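Local coordinates for SusD superfamily protein (Parabacteroides distasonis, PDB 3OTN) that probably binds carbohydrate or another nutrient at the bacterial outer membrane, at residues L124-L129 and K157-E162; S273-Y278 and M329-Y334. One frame throughout, in Å; residues are numbered along the deposited sequence.

The two contacts illustrate how one chain joins its parts differently according to their place in the fold. Contact 1 is buried and holds helix to helix, 108-133 against 156-172, through aromatic rings and a branched aliphatic side chain. Contact 2 is only partly buried and lies farther from the middle of the molecule; there a loop without regular structure rests on an outermost strand of a small antiparallel sheet, and methyl groups do the work. The two sit on opposite sides of the chain's centre, their own centres about 41 Å apart, and share no element. Each depends on van der Waals packing, while polar bonds fix the flanking groups.

Contact 1: L124-L129 and K157-E162; sequences LYYFYL and KEIYDE
Tyr126 and Ile159 face each other where the backbones of the two segments come nearest, the CA of Tyr126 lying 7.4 Å from the CA of Ile159. The aliphatic part of the contact is made by a single methyl: Ile159 CG2 sits 3.7 Å from Tyr126 CD1, oblique to the ring, and also touches CB of the tyrosine. The two side chains cross at about a right angle; with CG1 of Ile159 beside the backbone N (chi1 -60°), CG2 stands anti to that N, and it is this branch that meets the tyrosine.

The aromatic part pairs Phe127 with Tyr160. Tyr160 brings its hydroxyl to the rim of the phenylalanine ring, near the ring plane, with OH 3.3 Å from Phe127 CE1; the ring carbons follow, CE1 of Tyr160 being 3.9 Å from CE1 of Phe127. Such packing between helices 108-133 and 156-172 is consistent with the TPR-like helical core of the SusD family, and here helix 187-202 adds a third member, touching both Phe127 and Tyr160. Tyr201 of that helix meets the Tyr160 ring edge-to-face, and Arg131 makes a cation-pi contact with Phe127. Replacing Tyr160 by an alanine would probably open a gap at the rim of Phe127 and deprive the Tyr201 ring of its aromatic mate.

Polar bonds flank this packing. Tyr126 OH is hydrogen-bonded to the carbonyl oxygen of Ile139, while Lys138 forms salt bridges with Glu158 and Glu162. One helical turn apart, Lys157 NZ reaches the syn lone pair of Asp161 OD2 at 2.8 Å, and the other oxygen of that carboxylate is bonded to Tyr201.

Contact 2: S273-Y278 and M329-Y334; sequences SGISAY and MDLNGY
Met329, present as selenomethionine, overlaps the 273-278 loop with the end of its side chain, setting the terminal methyl CE 3.4 Å from the backbone oxygen of Ser273. The same methyl also lies 3.9 Å from CG2 of Ile275, while the selenium stands just behind it, 4.0 Å from that CG2. The bend at chi3 (58°) turns CE out of line with the extended part of the chain and places it against both Ser273 O and Ile275 CG2. The two side chains, Ile275 and Met329, run obliquely to one another.

Ile275 CG2 serves a second partner, Leu331 CD2, at 4.0 Å, and here the side chains are roughly perpendicular. With CG1 of Ile275 lodged between the backbone N and the carbonyl carbon (chi1 66°), CG2 stands anti to the carbonyl carbon and is the branch that meets both Met329 and Leu331. Phe309, on the neighbouring strand, touches Ile275 and Leu331 alike, extending this small apolar cluster onto strand 308-312.

Polar bonds hold the two backbones in shape. Ser273 OG is bonded to the carbonyl oxygen of Pro270, and Gly274, whose positive phi suits glycine, gives its N-H to Glu281. On the other segment, Asp330 OD1 accepts from Asn332 N at 2.8 Å in an Asx turn; the donor comes to the anti side, 30° out of the carboxylate plane. That turn falls just where the chain rounds its corner at Asn332 and Gly333.

Loop 273-278 thus packs against the edge strand 329-331 of a three-stranded antiparallel sheet, in which 308-312 lies between 329-331 and 334-336, within the SusD family region of the chain.

Contact 1: L124-L129 and K157-E162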
ATOM      1  N   LEU A 124       1.666  -0.447  12.348  1.00 15.78           N
ATOM      2  CA  LEU A 124       1.542  -0.685  10.914  1.00 16.99           C
ATOM      3  C   LEU A 124       0.686  -1.933  10.607  1.00 16.25           C
ATOM      4  O   LEU A 124      -0.265  -1.877   9.807  1.00 14.57           O
ATOM      5  CB  LEU A 124       2.936  -0.795  10.255  1.00 19.01           C
ATOM      6  CG  LEU A 124       2.992  -0.972   8.715  1.00 19.35           C
ATOM      7  CD1 LEU A 124       2.445   0.257   7.993  1.00 16.44           C
ATOM      8  CD2 LEU A 124       4.369  -1.365   8.245  1.00 14.56           C
ATOM      9  N   TYR A 125       1.000  -3.039  11.274  1.00 16.75           N
ATOM     10  CA  TYR A 125       0.268  -4.294  11.051  1.00 16.08           C
ATOM     11  C   TYR A 125      -1.219  -4.112  11.402  1.00 16.53           C
ATOM     12  O   TYR A 125      -2.091  -4.535  10.630  1.00 18.01           O
ATOM     13  CB  TYR A 125       0.846  -5.437  11.878  1.00 16.56           C
ATOM     14  CG  TYR A 125       2.221  -5.910  11.410  1.00 17.17           C
ATOM     15  CD1 TYR A 125       2.436  -6.292  10.083  1.00 19.07           C
ATOM     16  CD2 TYR A 125       3.256  -6.058  12.292  1.00 18.21           C
ATOM     17  CE1 TYR A 125       3.653  -6.743   9.659  1.00 16.73           C
ATOM     18  CE2 TYR A 125       4.497  -6.503  11.873  1.00 16.37           C
ATOM     19  CZ  TYR A 125       4.686  -6.833  10.554  1.00 15.20           C
ATOM     20  OH  TYR A 125       5.904  -7.286  10.135  1.00 16.77           O
ATOM     21  N   TYR A 126      -1.488  -3.476  12.548  1.00 16.10           N
ATOM     22  CA  TYR A 126      -2.846  -3.242  12.995  1.00 16.30           C
ATOM     23  C   TYR A 126      -3.608  -2.278  12.094  1.00 17.29           C
ATOM     24  O   TYR A 126      -4.795  -2.470  11.869  1.00 16.29           O
ATOM     25  CB  TYR A 126      -2.899  -2.733  14.442  1.00 17.95           C
ATOM     26  CG  TYR A 126      -2.981  -3.846  15.443  1.00 16.84           C
ATOM     27  CD1 TYR A 126      -4.126  -4.661  15.516  1.00 19.84           C
ATOM     28  CD2 TYR A 126      -1.934  -4.101  16.306  1.00 13.06           C
ATOM     29  CE1 TYR A 126      -4.210  -5.685  16.450  1.00 17.39           C
ATOM     30  CE2 TYR A 126      -2.007  -5.105  17.254  1.00 16.68           C
ATOM     31  CZ  TYR A 126      -3.122  -5.925  17.310  1.00 17.49           C
ATOM     32  OH  TYR A 126      -3.160  -6.951  18.243  1.00 21.64           O
ATOM     33  N   PHE A 127      -2.922  -1.266  11.566  1.00 16.00           N
ATOM     34  CA  PHE A 127      -3.558  -0.303  10.659  1.00 15.77           C
ATOM     35  C   PHE A 127      -4.011  -0.987   9.383  1.00 18.29           C
ATOM     36  O   PHE A 127      -5.064  -0.641   8.874  1.00 19.77           O
ATOM     37  CB  PHE A 127      -2.590   0.870  10.371  1.00 18.55           C
ATOM     38  CG  PHE A 127      -3.188   2.014   9.601  1.00 15.66           C
ATOM     39  CD1 PHE A 127      -4.404   2.575   9.965  1.00 18.14           C
ATOM     40  CD2 PHE A 127      -2.485   2.587   8.557  1.00 13.56           C
ATOM     41  CE1 PHE A 127      -4.913   3.675   9.266  1.00 16.16           C
ATOM     42  CE2 PHE A 127      -2.969   3.687   7.862  1.00 16.50           C
ATOM     43  CZ  PHE A 127      -4.197   4.217   8.197  1.00 17.63           C
ATOM     44  N   TYR A 128      -3.232  -1.943   8.857  1.00 15.92           N
ATOM     45  CA  TYR A 128      -3.689  -2.735   7.705  1.00 17.20           C
ATOM     46  C   TYR A 128      -4.878  -3.623   8.128  1.00 18.24           C
ATOM     47  O   TYR A 128      -5.929  -3.600   7.482  1.00 17.93           O
ATOM     48  CB  TYR A 128      -2.578  -3.574   7.085  1.00 16.74           C
ATOM     49  CG  TYR A 128      -1.741  -2.780   6.151  1.00 20.60           C
ATOM     50  CD1 TYR A 128      -0.819  -1.844   6.633  1.00 25.31           C
ATOM     51  CD2 TYR A 128      -1.946  -2.852   4.770  1.00 14.83           C
ATOM     52  CE1 TYR A 128      -0.055  -1.054   5.750  1.00 27.59           C
ATOM     53  CE2 TYR A 128      -1.190  -2.090   3.894  1.00 17.30           C
ATOM     54  CZ  TYR A 128      -0.250  -1.198   4.370  1.00 27.50           C
ATOM     55  OH  TYR A 128       0.493  -0.466   3.472  1.00 25.98           O
ATOM     56  N   LEU A 129      -4.732  -4.333   9.252  1.00 16.36           N
ATOM     57  CA  LEU A 129      -5.821  -5.201   9.737  1.00 18.43           C
ATOM     58  C   LEU A 129      -7.163  -4.481   9.910  1.00 18.36           C
ATOM     59  O   LEU A 129      -8.219  -4.969   9.426  1.00 17.75           O
ATOM     60  CB  LEU A 129      -5.444  -5.894  11.033  1.00 18.54           C
ATOM     61  CG  LEU A 129      -4.445  -7.026  10.931  1.00 17.82           C
ATOM     62  CD1 LEU A 129      -4.046  -7.376  12.384  1.00 17.52           C
ATOM     63  CD2 LEU A 129      -5.076  -8.251  10.238  1.00 16.05           C
ATOM     64  N   LYS A 157     -12.358   1.386  16.774  1.00 19.74           N
ATOM     65  CA  LYS A 157     -11.955   2.562  17.566  1.00 21.96           C
ATOM     66  C   LYS A 157     -10.979   2.236  18.705  1.00 22.31           C
ATOM     67  O   LYS A 157     -10.010   2.977  18.924  1.00 22.52           O
ATOM     68  CB  LYS A 157     -13.170   3.333  18.104  1.00 22.70           C
ATOM     69  CG  LYS A 157     -12.792   4.739  18.625  1.00 26.18           C
ATOM     70  CD  LYS A 157     -14.052   5.564  18.962  1.00 25.01           C
ATOM     71  CE  LYS A 157     -13.719   7.048  19.272  1.00 31.07           C
ATOM     72  NZ  LYS A 157     -12.830   7.161  20.441  1.00 30.38           N
ATOM     73  N   GLU A 158     -11.197   1.113  19.378  1.00 21.68           N
ATOM     74  CA  GLU A 158     -10.281   0.660  20.416  1.00 20.28           C
ATOM     75  C   GLU A 158      -8.883   0.303  19.878  1.00 19.71           C
ATOM     76  O   GLU A 158      -7.882   0.588  20.536  1.00 20.18           O
ATOM     77  CB  GLU A 158     -10.867  -0.523  21.221  1.00 21.98           C
ATOM     78  CG  GLU A 158     -12.127  -0.217  22.077  1.00 27.64           C
ATOM     79  CD  GLU A 158     -12.654  -1.464  22.829  1.00 32.95           C
ATOM     80  OE1 GLU A 158     -11.894  -2.448  22.952  1.00 28.29           O
ATOM     81  OE2 GLU A 158     -13.816  -1.465  23.303  1.00 30.23           O
ATOM     82  N   ILE A 159      -8.811  -0.322  18.707  1.00 19.52           N
ATOM     83  CA  ILE A 159      -7.530  -0.688  18.120  1.00 19.65           C
ATOM     84  C   ILE A 159      -6.746   0.605  17.829  1.00 20.54           C
ATOM     85  O   ILE A 159      -5.572   0.714  18.176  1.00 18.91           O
ATOM     86  CB  ILE A 159      -7.663  -1.509  16.811  1.00 18.54           C
ATOM     87  CG1 ILE A 159      -8.424  -2.838  17.004  1.00 21.88           C
ATOM     88  CG2 ILE A 159      -6.302  -1.725  16.173  1.00 16.70           C
ATOM     89  CD1 ILE A 159      -7.914  -3.725  18.163  1.00 21.42           C
ATOM     90  N   TYR A 160      -7.405   1.585  17.224  1.00 20.09           N
ATOM     91  CA  TYR A 160      -6.779   2.881  17.009  1.00 21.19           C
ATOM     92  C   TYR A 160      -6.381   3.588  18.331  1.00 19.46           C
ATOM     93  O   TYR A 160      -5.237   4.014  18.484  1.00 20.29           O
ATOM     94  CB  TYR A 160      -7.678   3.824  16.213  1.00 18.22           C
ATOM     95  CG  TYR A 160      -7.702   3.711  14.707  1.00 23.35           C
ATOM     96  CD1 TYR A 160      -6.859   4.478  13.909  1.00 25.84           C
ATOM     97  CD2 TYR A 160      -8.653   2.934  14.070  1.00 20.61           C
ATOM     98  CE1 TYR A 160      -6.928   4.414  12.486  1.00 28.11           C
ATOM     99  CE2 TYR A 160      -8.714   2.849  12.687  1.00 18.29           C
ATOM    100  CZ  TYR A 160      -7.865   3.594  11.900  1.00 20.18           C
ATOM    101  OH  TYR A 160      -7.993   3.523  10.548  1.00 19.60           O
ATOM    102  N   ASP A 161      -7.317   3.702  19.264  1.00 20.77           N
ATOM    103  CA  ASP A 161      -7.075   4.509  20.473  1.00 19.65           C
ATOM    104  C   ASP A 161      -6.107   3.859  21.469  1.00 20.35           C
ATOM    105  O   ASP A 161      -5.433   4.566  22.212  1.00 21.37           O
ATOM    106  CB  ASP A 161      -8.383   4.783  21.231  1.00 20.03           C
ATOM    107  CG  ASP A 161      -9.345   5.681  20.478  1.00 25.22           C
ATOM    108  OD1 ASP A 161      -8.959   6.320  19.492  1.00 20.65           O
ATOM    109  OD2 ASP A 161     -10.503   5.734  20.911  1.00 21.51           O
ATOM    110  N   GLU A 162      -6.102   2.532  21.535  1.00 19.45           N
ATOM    111  CA  GLU A 162      -5.285   1.800  22.503  1.00 21.76           C
ATOM    112  C   GLU A 162      -3.986   1.258  21.957  1.00 20.10           C
ATOM    113  O   GLU A 162      -3.025   1.085  22.719  1.00 21.15           O
ATOM    114  CB  GLU A 162      -6.106   0.657  23.147  1.00 21.12           C
ATOM    115  CG  GLU A 162      -7.295   1.155  23.969  1.00 25.46           C
ATOM    116  CD  GLU A 162      -8.218   0.059  24.503  1.00 34.19           C
ATOM    117  OE1 GLU A 162      -7.717  -1.018  24.904  1.00 25.43           O
ATOM    118  OE2 GLU A 162      -9.454   0.297  24.543  1.00 29.20           O
TER

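Contact 2: S273-Y278 and M329-Y334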
ATOM      1  N   SER A 273       2.761 -14.165 -22.795  1.00 34.49           N
ATOM      2  CA  SER A 273       3.135 -13.332 -23.960  1.00 31.43           C
ATOM      3  C   SER A 273       4.557 -13.562 -24.508  1.00 32.09           C
ATOM      4  O   SER A 273       4.847 -13.249 -25.670  1.00 34.77           O
ATOM      5  CB  SER A 273       3.037 -11.862 -23.570  1.00 31.26           C
ATOM      6  OG  SER A 273       3.855 -11.581 -22.427  1.00 29.93           O
ATOM      7  N   GLY A 274       5.461 -14.020 -23.651  1.00 30.74           N
ATOM      8  CA  GLY A 274       6.837 -14.255 -24.058  1.00 29.51           C
ATOM      9  C   GLY A 274       7.697 -13.010 -24.200  1.00 27.89           C
ATOM     10  O   GLY A 274       8.750 -13.094 -24.836  1.00 26.54           O
ATOM     11  N   ILE A 275       7.282 -11.881 -23.587  1.00 25.44           N
ATOM     12  CA  ILE A 275       8.062 -10.636 -23.640  1.00 24.62           C
ATOM     13  C   ILE A 275       9.238 -10.574 -22.660  1.00 23.91           C
ATOM     14  O   ILE A 275      10.016  -9.632 -22.727  1.00 25.55           O
ATOM     15  CB  ILE A 275       7.179  -9.352 -23.414  1.00 23.79           C
ATOM     16  CG1 ILE A 275       6.592  -9.284 -21.987  1.00 25.92           C
ATOM     17  CG2 ILE A 275       6.104  -9.272 -24.529  1.00 29.65           C
ATOM     18  CD1 ILE A 275       6.230  -7.827 -21.514  1.00 23.67           C
ATOM     19  N   SER A 276       9.330 -11.555 -21.761  1.00 22.18           N
ATOM     20  CA  SER A 276      10.253 -11.549 -20.629  1.00 22.28           C
ATOM     21  C   SER A 276      11.121 -12.793 -20.515  1.00 23.78           C
ATOM     22  O   SER A 276      10.891 -13.796 -21.197  1.00 23.59           O
ATOM     23  CB  SER A 276       9.483 -11.398 -19.320  1.00 22.20           C
ATOM     24  OG  SER A 276       8.999 -12.634 -18.865  1.00 20.45           O
ATOM     25  N   ALA A 277      12.105 -12.696 -19.618  1.00 24.11           N
ATOM     26  CA  ALA A 277      13.063 -13.774 -19.287  1.00 24.24           C
ATOM     27  C   ALA A 277      12.460 -14.751 -18.290  1.00 23.97           C
ATOM     28  O   ALA A 277      13.004 -15.816 -18.074  1.00 23.13           O
ATOM     29  CB  ALA A 277      14.367 -13.186 -18.689  1.00 22.48           C
ATOM     30  N   TYR A 278      11.354 -14.374 -17.655  1.00 24.42           N
ATOM     31  CA  TYR A 278      10.674 -15.269 -16.721  1.00 24.76           C
ATOM     32  C   TYR A 278      10.131 -16.498 -17.453  1.00 28.81           C
ATOM     33  O   TYR A 278       9.807 -16.420 -18.639  1.00 26.04           O
ATOM     34  CB  TYR A 278       9.525 -14.547 -16.041  1.00 24.25           C
ATOM     35  CG  TYR A 278       9.964 -13.423 -15.134  1.00 21.81           C
ATOM     36  CD1 TYR A 278      10.443 -13.690 -13.850  1.00 22.92           C
ATOM     37  CD2 TYR A 278       9.885 -12.092 -15.545  1.00 19.55           C
ATOM     38  CE1 TYR A 278      10.873 -12.656 -13.006  1.00 25.17           C
ATOM     39  CE2 TYR A 278      10.293 -11.044 -14.706  1.00 21.15           C
ATOM     40  CZ  TYR A 278      10.789 -11.329 -13.432  1.00 23.68           C
ATOM     41  OH  TYR A 278      11.179 -10.279 -12.588  1.00 23.63           O
HETATM   42  N   MSE A 329       6.098  -6.600 -30.968  1.00 31.41           N
HETATM   43  CA  MSE A 329       4.861  -7.274 -30.591  1.00 28.52           C
HETATM   44  C   MSE A 329       3.889  -6.220 -30.061  1.00 29.53           C
HETATM   45  O   MSE A 329       4.158  -5.538 -29.041  1.00 26.57           O
HETATM   46  CB  MSE A 329       5.083  -8.280 -29.469  1.00 26.81           C
HETATM   47  CG  MSE A 329       5.515  -9.689 -29.897  1.00 38.26           C
HETATM   48 SE   MSE A 329       5.848 -10.747 -28.281  0.75 43.33          SE
HETATM   49  CE  MSE A 329       4.060 -10.511 -27.572  1.00 25.67           C
ATOM     50  N   ASP A 330       2.758  -6.120 -30.745  1.00 29.33           N
ATOM     51  CA  ASP A 330       1.615  -5.386 -30.275  1.00 28.48           C
ATOM     52  C   ASP A 330       0.989  -6.240 -29.169  1.00 28.83           C
ATOM     53  O   ASP A 330       0.651  -7.391 -29.399  1.00 33.69           O
ATOM     54  CB  ASP A 330       0.643  -5.181 -31.455  1.00 29.50           C
ATOM     55  CG  ASP A 330      -0.447  -4.184 -31.153  1.00 32.48           C
ATOM     56  OD1 ASP A 330      -0.859  -4.064 -29.977  1.00 27.93           O
ATOM     57  OD2 ASP A 330      -0.906  -3.535 -32.124  1.00 36.14           O
ATOM     58  N   LEU A 331       0.814  -5.688 -27.976  1.00 26.93           N
ATOM     59  CA  LEU A 331       0.176  -6.440 -26.876  1.00 27.59           C
ATOM     60  C   LEU A 331      -1.353  -6.372 -26.920  1.00 27.41           C
ATOM     61  O   LEU A 331      -2.031  -7.029 -26.119  1.00 30.53           O
ATOM     62  CB  LEU A 331       0.679  -5.932 -25.528  1.00 25.95           C
ATOM     63  CG  LEU A 331       2.199  -5.928 -25.346  1.00 26.96           C
ATOM     64  CD1 LEU A 331       2.550  -5.237 -24.009  1.00 23.06           C
ATOM     65  CD2 LEU A 331       2.746  -7.336 -25.445  1.00 30.28           C
ATOM     66  N   ASN A 332      -1.884  -5.566 -27.827  1.00 29.49           N
ATOM     67  CA  ASN A 332      -3.329  -5.459 -28.081  1.00 33.42           C
ATOM     68  C   ASN A 332      -4.118  -5.069 -26.826  1.00 34.23           C
ATOM     69  O   ASN A 332      -5.183  -5.607 -26.561  1.00 34.62           O
ATOM     70  CB  ASN A 332      -3.900  -6.769 -28.680  1.00 32.13           C
ATOM     71  CG  ASN A 332      -3.184  -7.204 -29.932  1.00 38.59           C
ATOM     72  OD1 ASN A 332      -2.711  -8.341 -30.014  1.00 43.78           O
ATOM     73  ND2 ASN A 332      -3.092  -6.306 -30.928  1.00 36.08           N
ATOM     74  N   GLY A 333      -3.597  -4.111 -26.075  1.00 33.05           N
ATOM     75  CA  GLY A 333      -4.273  -3.629 -24.863  1.00 30.09           C
ATOM     76  C   GLY A 333      -3.332  -2.814 -24.021  1.00 27.28           C
ATOM     77  O   GLY A 333      -2.131  -2.786 -24.287  1.00 26.52           O
ATOM     78  N   TYR A 334      -3.867  -2.168 -22.993  1.00 23.83           N
ATOM     79  CA  TYR A 334      -3.020  -1.483 -22.022  1.00 23.98           C
ATOM     80  C   TYR A 334      -2.549  -2.447 -20.932  1.00 23.26           C
ATOM     81  O   TYR A 334      -3.314  -3.261 -20.422  1.00 20.96           O
ATOM     82  CB  TYR A 334      -3.760  -0.323 -21.363  1.00 23.39           C
ATOM     83  CG  TYR A 334      -4.324   0.704 -22.338  1.00 25.95           C
ATOM     84  CD1 TYR A 334      -3.483   1.508 -23.098  1.00 26.73           C
ATOM     85  CD2 TYR A 334      -5.704   0.926 -22.421  1.00 28.89           C
ATOM     86  CE1 TYR A 334      -4.004   2.484 -23.967  1.00 25.52           C
ATOM     87  CE2 TYR A 334      -6.233   1.881 -23.284  1.00 31.57           C
ATOM     88  CZ  TYR A 334      -5.384   2.668 -24.044  1.00 31.78           C
ATOM     89  OH  TYR A 334      -5.948   3.623 -24.883  1.00 40.31           O
TER